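Putative tautomerase (Streptomyces achromogenes, PDB 3RY0) is a putative tautomerase of the MIF clan, a small beta-alpha-beta protein that assembles into a hexamer. Local coordinates at residues P1-V5 with E36-V40. Numbering follows the deposited sequence.
Sequences PLIRV and EAVRV
R39 joins the segment 1-5 through both its backbone N and its O, a textbook instance of parallel strand pairing. Its N donates to P1 O at 3.0 Å in an almost straight bond (178° at the hydrogen), and its O receives I3 N at 2.8 Å, so one residue bridges two positions of 1-5. V40 CA adds a CA-H...O contact to I3 O at 3.2 Å, and I41 carries on the backbone bonding to I3 and V5. At the closely packed start of the contact, P1 N comes to 3.1 Å from A37 O, and P1 CD rests against the same oxygen.

The tight side is the buried one, carrying I3, V5, V38 and V40. I3 holds CG1 anti to its carbonyl carbon (chi1 -62°), and from there CD1 reaches back along the strand to V38 CG1 at 3.9 Å, while I3 CB lies beside V40 CG2. V40 CG1 turns instead to V5 CG2, 4.1 Å away. Helix 13-31 packs on V5, V38 and V40 (L19 and L23 on V5, T24 on V38 and V40), and I3 meets I3 of a neighbouring subunit.

On the other face L2 and R39 are only partly exposed to solvent, yet less enclosed. L2 CD1 touches R39 CB at 4.0 Å, the side chains crossing at about a right angle, after which the arginine extends away from the strand. A water in the guanidinium plane links R39 NH1 to P1 O through two weak bonds. R39 and L2 meet L2 of another subunit here.

Strands 2-8 and 39-45, parallel with helix 13-31 between them in sequence, form the beta-alpha-beta unit of the tautomerase fold, whose sheet continues into neighbouring subunits.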
loop_
_atom_site.group_PDB
_atom_site.type_symbol
_atom_site.label_atom_id
_atom_site.label_comp_id
_atom_site.label_asym_id
_atom_site.label_seq_id
_atom_site.Cartn_x
_atom_site.Cartn_y
_atom_site.Cartn_z
ATOM N N PRO A 1 14.932 -4.166 -1.706
ATOM C CA PRO A 1 13.526 -3.964 -2.215
ATOM C C PRO A 1 12.505 -4.511 -1.236
ATOM O O PRO A 1 12.810 -5.362 -0.373
ATOM C CB PRO A 1 13.508 -4.709 -3.525
ATOM C CG PRO A 1 14.885 -5.222 -3.785
ATOM C CD PRO A 1 15.746 -4.998 -2.616
ATOM N N LEU A 2 11.235 -4.086 -1.365
ATOM C CA LEU A 2 10.135 -4.487 -0.550
ATOM C C LEU A 2 9.106 -5.201 -1.378
ATOM O O LEU A 2 8.629 -4.637 -2.392
ATOM C CB LEU A 2 9.399 -3.239 0.206
ATOM C CG LEU A 2 8.159 -3.749 1.029
ATOM C CD1 LEU A 2 8.533 -4.652 2.189
ATOM C CD2 LEU A 2 7.098 -2.710 1.639
ATOM N N ILE A 3 8.749 -6.377 -0.978
ATOM C CA ILE A 3 7.739 -7.166 -1.695
ATOM C C ILE A 3 6.514 -7.342 -0.796
ATOM O O ILE A 3 6.637 -7.948 0.298
ATOM C CB ILE A 3 8.302 -8.560 -2.092
ATOM C CG1 ILE A 3 9.466 -8.385 -3.009
ATOM C CG2 ILE A 3 7.200 -9.407 -2.786
ATOM C CD1 ILE A 3 10.271 -9.740 -3.256
ATOM N N ARG A 4 5.360 -6.807 -1.168
ATOM C CA ARG A 4 4.153 -6.922 -0.333
ATOM C C ARG A 4 3.231 -7.845 -1.077
ATOM O O ARG A 4 2.819 -7.522 -2.204
ATOM C CB ARG A 4 3.467 -5.578 -0.135
ATOM C CG ARG A 4 2.454 -5.618 0.980
ATOM C CD ARG A 4 2.022 -4.141 1.473
ATOM N NE ARG A 4 2.008 -4.160 2.962
ATOM C CZ ARG A 4 2.741 -3.455 3.851
ATOM N NH1 ARG A 4 2.476 -3.744 5.098
ATOM N NH2 ARG A 4 3.634 -2.382 3.635
ATOM N N VAL A 5 2.829 -8.938 -0.437
ATOM C CA VAL A 5 1.969 -9.911 -1.086
ATOM C C VAL A 5 0.597 -9.832 -0.432
ATOM O O VAL A 5 0.497 -9.819 0.829
ATOM C CB VAL A 5 2.506 -11.327 -0.867
ATOM C CG1 VAL A 5 1.639 -12.436 -1.518
ATOM C CG2 VAL A 5 3.924 -11.408 -1.282
ATOM N N GLU A 36 19.630 -10.525 2.006
ATOM C CA GLU A 36 19.387 -9.834 3.239
ATOM C C GLU A 36 18.821 -8.421 2.982
ATOM O O GLU A 36 18.325 -7.753 3.957
ATOM C CB GLU A 36 20.711 -9.733 3.989
ATOM C CG GLU A 36 20.515 -9.054 5.344
ATOM C CD GLU A 36 19.847 -9.965 6.439
ATOM O OE1 GLU A 36 19.543 -11.181 6.210
ATOM O OE2 GLU A 36 19.759 -9.474 7.582
ATOM N N ALA A 37 18.902 -7.918 1.760
ATOM C CA ALA A 37 18.305 -6.632 1.436
ATOM C C ALA A 37 16.867 -6.753 0.960
ATOM O O ALA A 37 16.221 -5.712 0.648
ATOM C CB ALA A 37 19.151 -5.977 0.310
ATOM N N VAL A 38 16.351 -7.994 0.821
ATOM C CA VAL A 38 14.940 -8.183 0.370
ATOM C C VAL A 38 14.061 -8.457 1.550
ATOM O O VAL A 38 14.341 -9.321 2.376
ATOM C CB VAL A 38 14.888 -9.382 -0.577
ATOM C CG1 VAL A 38 13.455 -9.651 -1.074
ATOM C CG2 VAL A 38 15.917 -9.260 -1.726
ATOM N N ARG A 39 13.012 -7.602 1.618
ATOM C CA ARG A 39 11.981 -7.804 2.633
ATOM C C ARG A 39 10.674 -8.211 2.003
ATOM O O ARG A 39 10.310 -7.653 0.936
ATOM C CB ARG A 39 11.748 -6.524 3.532
ATOM C CG ARG A 39 12.922 -6.325 4.437
ATOM C CD ARG A 39 12.885 -4.901 5.162
ATOM N NE ARG A 39 13.898 -4.938 6.192
ATOM C CZ ARG A 39 15.185 -4.919 5.949
ATOM N NH1 ARG A 39 15.637 -4.565 4.762
ATOM N NH2 ARG A 39 16.039 -5.133 6.970
ATOM N N VAL A 40 9.969 -9.142 2.605
ATOM C CA VAL A 40 8.653 -9.575 2.123
ATOM C C VAL A 40 7.690 -9.455 3.258
ATOM O O VAL A 40 7.935 -9.970 4.406
ATOM C CB VAL A 40 8.691 -11.064 1.646
ATOM C CG1 VAL A 40 7.365 -11.445 1.000
ATOM C CG2 VAL A 40 9.800 -11.347 0.626
HETATM O O HOH W 1 13.850 -3.305 2.096
#